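Local coordinates for protein sesquisabinene B synthase 2 (Santalum album, PDB 6A2A) that probably cyclises farnesyl diphosphate to sesquisabinene B, in the metal-dependent manner of plant terpene synthases that use magnesium or manganese, at residues G173-D178 with W504-K509; L215-I220 with G531-Y536; K403-E408 with M482-A487; I290-E295 with L522-N527. One frame throughout, in Å; residues are numbered along the deposited sequence.

Overall arrangement
Interactions 1, 2 and 4 form a connected group, while interaction 3 stands apart at the surface. Helix 521-535 serves both interaction 2 and interaction 4, whose centres are about 10 Å apart, and Thr219 CG2 of the former touches Gly291 CA of the latter at 3.9 Å. Interaction 1, centred about 18 Å from interaction 2, is tied to it through Trp504 and Asn508 of helix 489-510, which meet His533, Trp217 and His216. Interaction 3 is centred at least 25 Å from the others. Two contacts lie near metal-binding residues: the side chain of His533 is about 10 Å from that of Asn460, and that of Leu406 about 11 Å from that of Glu394.

Interaction 1 (G173-D178 with W504-K509); sequences GWEGED and WKRLNK
The indole of Trp174 lies under the aliphatic chain of Lys509, the two side chains crossing at about a right angle. Lys509 CG stands 3.8 Å from the centroid of the Trp174 six-membered ring, 16° off the normal, a CH-pi contact over the face. With CG anti to the backbone N (chi1 -168°) and an extended chain, Lys509 also brings CE to 3.6 Å from Trp174 CE3, and its ammonium binds a water that donates to Glu175 O. A long lysine thus suits the place, greasy along its shaft and charged at its tip. Asn508 ND2 donates an almost straight bond to Gly173 O (3.0 Å, 171°), the acceptor lying in the amide plane. ND2 also bonds Phe171 O, and Asn508 OD1 bonds His216 NE2, which together fix the rotation of the amide. Lys505 lays CG 3.7 Å from Trp174 C and sends NZ on to a salt bridge with Asp181. Glu175 OE1 pairs with Arg506 NE at 3.4 Å by charge alone, for the oxygen sits over the guanidinium face. Trp174 to Glu177 is a type II turn, with Gly176 at its positive-phi corner, and Glu177 OE1 accepts from Trp174 N. An alanine in place of Trp174 would probably open a gap beneath the Lys509 methylenes and leave that chain freer to turn. The contact seats an N-terminal-domain loop, between helices 160-170 and 178-192, on helix 489-510, a junction that fits the two-domain, all-helical architecture of plant terpene synthases.

Interaction 2 (L215-I220 with G531-Y536); sequences LHWRTI and GSHFFY
His533 NE2 sits over the Trp217 indole, 3.6 Å from its CD2, while accepting a hydrogen bond from Trp504 NE1. The six-membered ring of Trp217 and the His533 imidazole form an offset stack, centroids 4.4 Å apart and planes only 8° from parallel, with His533 CE1 at 3.4 Å from Trp217 CE3. Trp217 CB adds a CH-pi contact, 4.1 Å from the imidazole centroid. Histidine suits the position twice, as a flat ring for the stack and as an acceptor; Trp504 itself also stacks on Trp217. A leucine in place of His533 would probably leave the buried Trp504 N-H without its acceptor and strip Trp217 of one of its two stacked rings. This joins the loop between helices 201-212 and 220-232 to helix 521-535 in the core of the all-helical terpene synthase fold, the His533 side chain about 10 Å from that of Asn460, a magnesium ligand of this enzyme, though no ion is bound in this chain. Farther along, the guanidinium of Arg218 meets the Phe534 ring edge to edge, NH1 3.9 Å from CE1, the planes 68° apart; its other nitrogens bond backbone oxygens, NH2 that of His209 and NE that of Leu213. Thr219 divides its two branches. OG1 lies between the backbone N and the carbonyl carbon (chi1 75°) and caps Tyr222 N at the start of helix 220-232, whereas the methyl CG2 rests 3.8 Å from Gly531 N and 4.0 Å from Phe534 CB.

Interaction 3 (K403-E408 with M482-A487); sequences KPTLEE and MNEAGA
Glu484 and Thr405 cross obliquely where helix 406-416 begins, in the metal-binding domain of the terpene synthase fold, and the start of that helix is closed by a capping box. Thr405 OG1 accepts from Glu408 N at 3.0 Å, and Glu408 OE1 in return takes the N-H of Thr405. Glu484 reaches across from helix 477-485 with its chain extended beyond CG. Its OE1 accepts from Leu406 N at 2.8 Å, met on the anti side, 20° out of the carboxylate plane. The same oxygen lies 3.5 Å from Thr405 CB, and the CG2 methyl of Thr405 rests beside the Glu484 CG-CD bond. Glutamate is well suited here, being long enough to reach the Leu406 N-H from the neighbouring helix and carrying a negative charge that the first turn of a helix would probably stabilise. Beyond CB the Leu406 side chain turns off from Glu484, and its tip packs on Ile496 and Leu499 of helix 489-510. At the other end, Lys403 and Asn483 cross at about a right angle, and Lys403 CD passes 3.7 Å from Asn483 ND2. That amide nitrogen bonds Asn474 OD1 and a water held by Pro404 O, while Asn483 OD1 bonds Gln479. Glu407 OE1 and Glu484 OE1, like charges 5.1 Å apart, share one water, which donates to both carboxylates and accepts from Glu407 N at 2.8 Å.

Interaction 4 (I290-E295 with L522-N527); sequences IGMLFE and LSFTVN
Gly291 meets Asn527 through its carbonyl oxygen, 3.5 Å from Asn527 CB. The last turn of helix 281-292 thereby lies against helix 521-535, and a water lies within bonding distance of Gly291 O and, more weakly, of Asn527 OD1. Met292 follows, its CA and that of Asn527 being the nearest such pair between the segments, 4.8 Å apart. Its carbonyl oxygen is 3.4 Å from Asn527 CB and accepts from a second water, which in turn takes an N-H of Asn527 ND2 at 3.0 Å. Asparagine fits between these carbonyls at a helix end because its short amide can address a water with its nitrogen while its oxygen bonds Arg530 NH1. The Met292 side chain, with CG anti to the backbone N (chi1 177°), runs fully extended and brings its terminal CE to 3.8 Å from Phe524 CB. Such a slender, unbranched chain fits alongside CB of the aromatic residue, and Ser426 of helix 419-430 touches both partners. Leu293, where the chain leaves the helix, approaches the far end of the same ring. Its CD1 reaches Phe524 CE1 at 3.6 Å and its CB comes within 3.8 Å of that atom, so methionine and leucine hold Phe524 at its base and at its tip. Leu298 touches both Leu293 and Phe524 from the loop beyond. Far from the metal-binding residues, the contact joins the end of helix 281-292 to helix 521-535 by apolar side chains and bridging waters, as part of the buried helical core of a class I terpene synthase.

Interaction 1 (G173-D178 with W504-K509)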
# COMPACT_ATOMS: atom_id res chain seq x y z
N GLY A 173 11.63 -34.85 23.16
CA GLY A 173 12.34 -36.08 22.84
C GLY A 173 12.74 -36.19 21.36
O GLY A 173 12.20 -35.50 20.48
N TRP A 174 13.69 -37.08 21.14
CA TRP A 174 14.26 -37.38 19.79
C TRP A 174 13.95 -38.82 19.40
O TRP A 174 13.42 -39.65 20.17
CB TRP A 174 15.79 -37.16 19.75
CG TRP A 174 16.33 -35.84 20.14
CD1 TRP A 174 15.66 -34.66 20.38
CD2 TRP A 174 17.72 -35.54 20.30
NE1 TRP A 174 16.55 -33.67 20.66
CE2 TRP A 174 17.81 -34.20 20.69
CE3 TRP A 174 18.90 -36.29 20.18
CZ2 TRP A 174 19.03 -33.56 20.88
CZ3 TRP A 174 20.10 -35.66 20.37
CH2 TRP A 174 20.17 -34.32 20.72
N GLU A 175 14.23 -39.18 18.14
CA GLU A 175 14.02 -40.55 17.76
C GLU A 175 14.97 -41.43 18.61
O GLU A 175 16.05 -40.97 19.00
CB GLU A 175 14.25 -40.82 16.26
CG GLU A 175 13.23 -40.21 15.32
CD GLU A 175 13.47 -40.64 13.86
OE1 GLU A 175 14.50 -40.23 13.31
OE2 GLU A 175 12.73 -41.45 13.36
N GLY A 176 14.61 -42.67 18.76
CA GLY A 176 15.41 -43.64 19.57
C GLY A 176 15.42 -43.33 21.06
O GLY A 176 16.19 -43.94 21.79
N GLU A 177 14.61 -42.38 21.56
CA GLU A 177 14.59 -42.12 23.01
C GLU A 177 13.29 -42.70 23.58
O GLU A 177 12.28 -41.99 23.87
CB GLU A 177 14.81 -40.64 23.30
CG GLU A 177 16.17 -40.12 22.92
CD GLU A 177 16.41 -38.68 23.25
OE1 GLU A 177 15.45 -37.86 23.11
OE2 GLU A 177 17.56 -38.33 23.66
N ASP A 178 13.34 -44.01 23.77
CA ASP A 178 12.22 -44.84 24.10
C ASP A 178 11.57 -44.48 25.47
O ASP A 178 10.37 -44.70 25.65
CB ASP A 178 12.69 -46.33 24.14
CG ASP A 178 14.01 -46.52 24.99
OD1 ASP A 178 15.05 -45.82 24.76
OD2 ASP A 178 14.02 -47.38 25.91
N TRP A 504 8.23 -34.43 14.42
CA TRP A 504 8.62 -33.56 15.49
C TRP A 504 9.95 -33.99 16.12
O TRP A 504 10.74 -33.15 16.48
CB TRP A 504 7.49 -33.48 16.55
CG TRP A 504 6.63 -32.26 16.46
CD1 TRP A 504 5.35 -32.23 16.02
CD2 TRP A 504 6.99 -30.90 16.74
NE1 TRP A 504 4.87 -30.95 16.06
CE2 TRP A 504 5.84 -30.12 16.51
CE3 TRP A 504 8.13 -30.26 17.23
CZ2 TRP A 504 5.79 -28.75 16.75
CZ3 TRP A 504 8.10 -28.90 17.43
CH2 TRP A 504 6.93 -28.16 17.21
N LYS A 505 10.13 -35.27 16.37
CA LYS A 505 11.43 -35.75 16.90
C LYS A 505 12.61 -35.32 16.01
O LYS A 505 13.65 -34.88 16.48
CB LYS A 505 11.35 -37.26 17.05
CG LYS A 505 10.57 -37.76 18.27
CD LYS A 505 10.26 -39.21 18.15
CE LYS A 505 9.37 -39.73 19.25
NZ LYS A 505 9.12 -41.17 19.11
N ARG A 506 12.43 -35.43 14.70
CA ARG A 506 13.48 -35.00 13.76
C ARG A 506 13.69 -33.50 13.83
O ARG A 506 14.80 -33.02 13.83
CB ARG A 506 13.10 -35.52 12.36
CG ARG A 506 12.89 -37.02 12.34
CD ARG A 506 13.09 -37.73 11.01
NE ARG A 506 14.50 -37.96 10.78
CZ ARG A 506 14.96 -38.68 9.76
NH1 ARG A 506 14.12 -39.26 8.90
NH2 ARG A 506 16.26 -38.85 9.65
N LEU A 507 12.62 -32.67 13.82
CA LEU A 507 12.73 -31.24 14.04
C LEU A 507 13.51 -30.88 15.32
O LEU A 507 14.35 -29.99 15.29
CB LEU A 507 11.30 -30.69 14.18
CG LEU A 507 10.55 -30.07 13.02
CD1 LEU A 507 9.40 -29.20 13.57
CD2 LEU A 507 11.42 -29.28 12.05
N ASN A 508 13.17 -31.51 16.47
CA ASN A 508 13.80 -31.25 17.74
C ASN A 508 15.31 -31.50 17.65
O ASN A 508 16.09 -30.68 18.05
CB ASN A 508 13.24 -32.16 18.85
CG ASN A 508 11.82 -31.82 19.28
OD1 ASN A 508 11.36 -30.71 19.01
ND2 ASN A 508 11.17 -32.76 19.92
N LYS A 509 15.66 -32.60 17.06
CA LYS A 509 17.10 -32.98 16.97
C LYS A 509 17.84 -32.04 15.99
O LYS A 509 19.00 -31.62 16.27
CB LYS A 509 17.28 -34.44 16.57
CG LYS A 509 18.72 -34.95 16.73
CD LYS A 509 18.81 -36.43 16.55
CE LYS A 509 20.17 -36.99 16.92
NZ LYS A 509 20.09 -38.46 17.12
O HOH W 1 15.24 -37.27 16.37
O HOH W 2 18.37 -39.81 18.66

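Interaction 2 (L215-I220 with G531-Y536)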
# COMPACT_ATOMS: atom_id res chain seq x y z
N LEU A 215 2.45 -27.82 25.33
CA LEU A 215 2.99 -26.54 25.22
C LEU A 215 3.93 -26.42 24.01
O LEU A 215 3.95 -25.39 23.33
CB LEU A 215 3.74 -26.19 26.52
CG LEU A 215 4.39 -24.83 26.57
CD1 LEU A 215 3.37 -23.75 26.39
CD2 LEU A 215 5.13 -24.60 27.89
N HIS A 216 4.70 -27.47 23.79
CA HIS A 216 5.71 -27.48 22.74
C HIS A 216 5.04 -27.32 21.37
O HIS A 216 5.71 -26.88 20.44
CB HIS A 216 6.49 -28.80 22.79
CG HIS A 216 7.71 -28.83 21.93
ND1 HIS A 216 8.69 -27.88 22.01
CD2 HIS A 216 8.15 -29.77 21.04
CE1 HIS A 216 9.69 -28.21 21.17
NE2 HIS A 216 9.41 -29.37 20.62
N TRP A 217 3.79 -27.75 21.23
CA TRP A 217 3.06 -27.73 19.92
C TRP A 217 2.18 -26.47 19.77
O TRP A 217 1.54 -26.29 18.74
CB TRP A 217 2.23 -29.01 19.81
CG TRP A 217 3.05 -30.25 19.59
CD1 TRP A 217 4.41 -30.36 19.61
CD2 TRP A 217 2.53 -31.55 19.32
NE1 TRP A 217 4.78 -31.66 19.40
CE2 TRP A 217 3.65 -32.40 19.15
CE3 TRP A 217 1.26 -32.07 19.14
CZ2 TRP A 217 3.48 -33.73 18.86
CZ3 TRP A 217 1.11 -33.39 18.81
CH2 TRP A 217 2.21 -34.23 18.74
N ARG A 218 2.15 -25.57 20.74
CA ARG A 218 1.29 -24.40 20.69
C ARG A 218 2.07 -23.19 20.17
O ARG A 218 3.30 -23.10 20.32
CB ARG A 218 0.67 -24.14 22.08
CG ARG A 218 -0.38 -25.17 22.46
CD ARG A 218 -0.98 -24.95 23.88
NE ARG A 218 -2.12 -25.79 24.11
CZ ARG A 218 -3.37 -25.51 23.70
NH1 ARG A 218 -3.60 -24.45 22.94
NH2 ARG A 218 -4.34 -26.34 24.01
N THR A 219 1.35 -22.21 19.69
CA THR A 219 1.93 -20.98 19.26
C THR A 219 2.33 -20.15 20.46
O THR A 219 1.76 -20.28 21.57
CB THR A 219 1.04 -20.11 18.38
OG1 THR A 219 0.03 -19.46 19.15
CG2 THR A 219 0.41 -20.85 17.21
N ILE A 220 3.31 -19.34 20.24
CA ILE A 220 3.75 -18.40 21.36
C ILE A 220 2.65 -17.37 21.65
O ILE A 220 2.27 -17.22 22.80
CB ILE A 220 5.07 -17.70 21.05
CG1 ILE A 220 6.17 -18.74 20.87
CG2 ILE A 220 5.45 -16.75 22.17
CD1 ILE A 220 7.42 -18.19 20.19
N GLY A 531 1.47 -23.23 14.45
CA GLY A 531 0.29 -22.62 13.82
C GLY A 531 -0.66 -23.67 13.29
O GLY A 531 -1.88 -23.53 13.45
N SER A 532 -0.16 -24.71 12.60
CA SER A 532 -1.01 -25.73 12.05
C SER A 532 -1.74 -26.51 13.15
O SER A 532 -2.93 -26.79 13.04
CB SER A 532 -0.23 -26.66 11.12
OG SER A 532 0.25 -25.89 10.03
N HIS A 533 -1.02 -26.86 14.17
CA HIS A 533 -1.66 -27.60 15.27
C HIS A 533 -2.78 -26.75 15.87
O HIS A 533 -3.88 -27.30 16.14
CB HIS A 533 -0.71 -27.91 16.45
CG HIS A 533 0.26 -29.02 16.23
ND1 HIS A 533 -0.13 -30.31 16.06
CD2 HIS A 533 1.60 -29.00 16.14
CE1 HIS A 533 0.94 -31.06 15.94
NE2 HIS A 533 2.00 -30.28 15.95
N PHE A 534 -2.50 -25.46 16.04
CA PHE A 534 -3.44 -24.61 16.76
C PHE A 534 -4.69 -24.36 15.92
O PHE A 534 -5.83 -24.37 16.47
CB PHE A 534 -2.78 -23.30 17.13
CG PHE A 534 -3.65 -22.43 17.99
CD1 PHE A 534 -4.04 -22.87 19.24
CD2 PHE A 534 -3.98 -21.17 17.55
CE1 PHE A 534 -4.78 -22.03 20.06
CE2 PHE A 534 -4.74 -20.34 18.37
CZ PHE A 534 -5.12 -20.78 19.61
N PHE A 535 -4.50 -24.15 14.62
CA PHE A 535 -5.61 -23.73 13.76
C PHE A 535 -6.36 -24.92 13.13
O PHE A 535 -7.43 -24.72 12.51
CB PHE A 535 -5.14 -22.71 12.71
CG PHE A 535 -4.97 -21.33 13.28
CD1 PHE A 535 -6.08 -20.62 13.73
CD2 PHE A 535 -3.71 -20.81 13.49
CE1 PHE A 535 -5.91 -19.39 14.36
CE2 PHE A 535 -3.54 -19.58 14.10
CZ PHE A 535 -4.64 -18.86 14.50
N TYR A 536 -5.84 -26.14 13.22
CA TYR A 536 -6.57 -27.34 12.72
C TYR A 536 -6.80 -28.37 13.84
O TYR A 536 -6.66 -29.55 13.66
CB TYR A 536 -5.79 -27.88 11.52
CG TYR A 536 -5.54 -26.82 10.47
CD1 TYR A 536 -6.57 -26.27 9.72
CD2 TYR A 536 -4.27 -26.38 10.21
CE1 TYR A 536 -6.32 -25.28 8.77
CE2 TYR A 536 -4.00 -25.39 9.28
CZ TYR A 536 -5.04 -24.81 8.58
OH TYR A 536 -4.73 -23.84 7.66

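Interaction 3 (K403-E408 with M482-A487)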
# COMPACT_ATOMS: atom_id res chain seq x y z
N LYS A 403 -5.38 -43.33 -6.90
CA LYS A 403 -5.34 -43.51 -5.47
C LYS A 403 -3.86 -43.61 -5.07
O LYS A 403 -3.30 -44.68 -5.05
CB LYS A 403 -6.12 -44.77 -5.08
CG LYS A 403 -7.63 -44.64 -5.23
CD LYS A 403 -8.43 -45.84 -4.74
CE LYS A 403 -9.91 -45.53 -4.62
NZ LYS A 403 -10.76 -46.63 -5.14
N PRO A 404 -3.22 -42.47 -4.78
CA PRO A 404 -1.80 -42.53 -4.50
C PRO A 404 -1.53 -43.22 -3.15
O PRO A 404 -2.40 -43.30 -2.30
CB PRO A 404 -1.36 -41.06 -4.43
CG PRO A 404 -2.59 -40.38 -3.93
CD PRO A 404 -3.72 -41.11 -4.64
N THR A 405 -0.33 -43.76 -3.01
CA THR A 405 0.14 -44.21 -1.74
C THR A 405 0.33 -43.00 -0.83
O THR A 405 0.49 -41.87 -1.35
CB THR A 405 1.52 -44.87 -1.82
OG1 THR A 405 2.41 -44.01 -2.51
CG2 THR A 405 1.49 -46.20 -2.55
N LEU A 406 0.44 -43.25 0.45
CA LEU A 406 0.74 -42.13 1.35
C LEU A 406 2.05 -41.45 0.96
O LEU A 406 2.12 -40.22 0.92
CB LEU A 406 0.80 -42.60 2.80
CG LEU A 406 1.10 -41.50 3.80
CD1 LEU A 406 -0.07 -40.50 3.82
CD2 LEU A 406 1.34 -42.06 5.18
N GLU A 407 3.07 -42.23 0.63
CA GLU A 407 4.37 -41.60 0.32
C GLU A 407 4.26 -40.81 -1.01
O GLU A 407 4.77 -39.69 -1.05
CB GLU A 407 5.54 -42.59 0.37
CG GLU A 407 6.61 -42.20 1.42
CD GLU A 407 6.48 -42.79 2.84
OE1 GLU A 407 5.57 -43.65 3.04
OE2 GLU A 407 7.32 -42.41 3.75
N GLU A 408 3.56 -41.27 -2.05
CA GLU A 408 3.47 -40.49 -3.27
C GLU A 408 2.62 -39.22 -3.01
O GLU A 408 2.91 -38.13 -3.58
CB GLU A 408 3.03 -41.28 -4.51
CG GLU A 408 1.57 -41.64 -4.62
CD GLU A 408 1.23 -42.53 -5.82
OE1 GLU A 408 1.09 -43.79 -5.64
OE2 GLU A 408 1.13 -41.98 -6.94
N MET A 482 -5.18 -45.61 4.38
CA MET A 482 -6.23 -46.59 4.42
C MET A 482 -6.23 -47.39 3.13
O MET A 482 -6.32 -48.59 3.15
CB MET A 482 -7.57 -45.94 4.55
CG MET A 482 -7.87 -45.51 5.92
SD MET A 482 -9.40 -44.66 5.97
CE MET A 482 -10.54 -46.03 5.82
N ASN A 483 -6.12 -46.71 2.00
CA ASN A 483 -6.12 -47.37 0.73
C ASN A 483 -4.96 -48.29 0.52
O ASN A 483 -5.06 -49.25 -0.16
CB ASN A 483 -6.14 -46.37 -0.41
CG ASN A 483 -7.43 -45.61 -0.50
OD1 ASN A 483 -8.37 -45.87 0.19
ND2 ASN A 483 -7.45 -44.63 -1.35
N GLU A 484 -3.82 -47.92 1.05
CA GLU A 484 -2.65 -48.71 0.88
C GLU A 484 -2.72 -50.03 1.57
O GLU A 484 -2.71 -51.08 0.95
CB GLU A 484 -1.49 -48.02 1.57
CG GLU A 484 -0.66 -47.09 0.75
CD GLU A 484 0.70 -46.87 1.32
OE1 GLU A 484 1.10 -45.74 1.57
OE2 GLU A 484 1.37 -47.87 1.53
N ALA A 485 -2.62 -49.89 2.87
CA ALA A 485 -2.52 -50.97 3.79
C ALA A 485 -3.79 -51.73 4.00
O ALA A 485 -3.76 -52.76 4.59
CB ALA A 485 -1.98 -50.43 5.11
N GLY A 486 -4.91 -51.19 3.56
CA GLY A 486 -6.19 -51.78 3.82
C GLY A 486 -6.53 -51.59 5.29
O GLY A 486 -7.18 -52.40 5.91
N ALA A 487 -6.10 -50.49 5.87
CA ALA A 487 -6.32 -50.25 7.26
C ALA A 487 -7.61 -49.54 7.51
O ALA A 487 -8.17 -48.98 6.64
CB ALA A 487 -5.18 -49.45 7.80
O HOH W 3 -5.28 -42.87 -2.12
O HOH W 4 3.43 -44.99 1.16

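Interaction 4 (I290-E295 with L522-N527)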
# COMPACT_ATOMS: atom_id res chain seq x y z
N ILE A 290 0.51 -14.48 12.67
CA ILE A 290 0.84 -14.15 14.06
C ILE A 290 1.36 -15.38 14.82
O ILE A 290 2.21 -15.24 15.72
CB ILE A 290 -0.36 -13.52 14.76
CG1 ILE A 290 -0.59 -12.09 14.24
CG2 ILE A 290 -0.20 -13.54 16.28
CD1 ILE A 290 -1.92 -11.50 14.72
N GLY A 291 0.89 -16.57 14.51
CA GLY A 291 1.46 -17.80 15.04
C GLY A 291 2.86 -18.07 14.52
O GLY A 291 3.73 -18.54 15.25
N MET A 292 3.11 -17.78 13.24
CA MET A 292 4.41 -17.98 12.63
C MET A 292 5.43 -17.00 13.22
O MET A 292 6.54 -17.41 13.50
CB MET A 292 4.36 -17.80 11.10
CG MET A 292 5.69 -17.93 10.43
SD MET A 292 5.47 -17.63 8.62
CE MET A 292 7.11 -18.02 8.06
N LEU A 293 5.07 -15.73 13.38
CA LEU A 293 5.99 -14.72 13.90
C LEU A 293 5.12 -13.57 14.41
O LEU A 293 4.30 -13.05 13.70
CB LEU A 293 7.04 -14.29 12.85
CG LEU A 293 6.61 -13.40 11.68
CD1 LEU A 293 7.75 -13.06 10.76
CD2 LEU A 293 5.50 -14.02 10.82
N PHE A 294 5.27 -13.23 15.71
CA PHE A 294 4.45 -12.20 16.31
C PHE A 294 5.26 -10.92 16.63
O PHE A 294 4.66 -9.85 16.84
CB PHE A 294 3.76 -12.72 17.58
CG PHE A 294 4.74 -12.82 18.73
CD1 PHE A 294 5.02 -11.72 19.51
CD2 PHE A 294 5.41 -14.01 18.99
CE1 PHE A 294 5.94 -11.81 20.54
CE2 PHE A 294 6.40 -14.07 19.96
CZ PHE A 294 6.62 -12.98 20.76
N GLU A 295 6.59 -11.00 16.70
CA GLU A 295 7.39 -9.89 17.21
C GLU A 295 7.21 -8.62 16.38
O GLU A 295 7.28 -8.60 15.16
CB GLU A 295 8.87 -10.25 17.30
CG GLU A 295 9.14 -11.46 18.15
CD GLU A 295 9.03 -12.87 17.58
OE1 GLU A 295 8.28 -13.11 16.60
OE2 GLU A 295 9.60 -13.76 18.23
N LEU A 522 15.10 -20.33 11.94
CA LEU A 522 14.92 -21.49 12.76
C LEU A 522 13.57 -21.45 13.48
O LEU A 522 12.88 -22.45 13.57
CB LEU A 522 16.03 -21.50 13.81
CG LEU A 522 17.42 -21.79 13.28
CD1 LEU A 522 18.42 -21.54 14.42
CD2 LEU A 522 17.54 -23.20 12.74
N SER A 523 13.22 -20.30 14.03
CA SER A 523 11.92 -20.14 14.72
C SER A 523 10.73 -20.25 13.75
O SER A 523 9.72 -20.87 14.12
CB SER A 523 11.87 -18.85 15.44
OG SER A 523 12.74 -18.92 16.56
N PHE A 524 10.86 -19.66 12.54
CA PHE A 524 9.76 -19.67 11.56
C PHE A 524 9.41 -21.12 11.25
O PHE A 524 8.24 -21.46 11.11
CB PHE A 524 10.11 -18.97 10.25
CG PHE A 524 10.42 -17.50 10.29
CD1 PHE A 524 10.09 -16.70 11.39
CD2 PHE A 524 11.09 -16.90 9.24
CE1 PHE A 524 10.40 -15.35 11.39
CE2 PHE A 524 11.39 -15.56 9.25
CZ PHE A 524 11.06 -14.77 10.34
N THR A 525 10.44 -21.95 11.06
CA THR A 525 10.25 -23.31 10.58
C THR A 525 9.48 -24.15 11.61
O THR A 525 8.67 -24.99 11.28
CB THR A 525 11.60 -23.91 10.17
OG1 THR A 525 12.15 -23.11 9.12
CG2 THR A 525 11.50 -25.32 9.69
N VAL A 526 9.75 -23.87 12.90
CA VAL A 526 9.07 -24.55 13.94
C VAL A 526 7.67 -23.94 14.14
O VAL A 526 6.74 -24.70 14.33
CB VAL A 526 9.86 -24.55 15.26
CG1 VAL A 526 9.04 -25.31 16.32
CG2 VAL A 526 11.22 -25.20 15.06
N ASN A 527 7.55 -22.65 14.11
CA ASN A 527 6.34 -21.97 14.53
C ASN A 527 5.25 -22.20 13.47
O ASN A 527 4.10 -22.17 13.84
CB ASN A 527 6.62 -20.51 14.84
CG ASN A 527 7.28 -20.36 16.19
OD1 ASN A 527 6.89 -21.06 17.11
ND2 ASN A 527 8.25 -19.48 16.30
O HOH W 5 4.36 -19.78 17.63
O HOH W 6 9.00 -17.05 14.67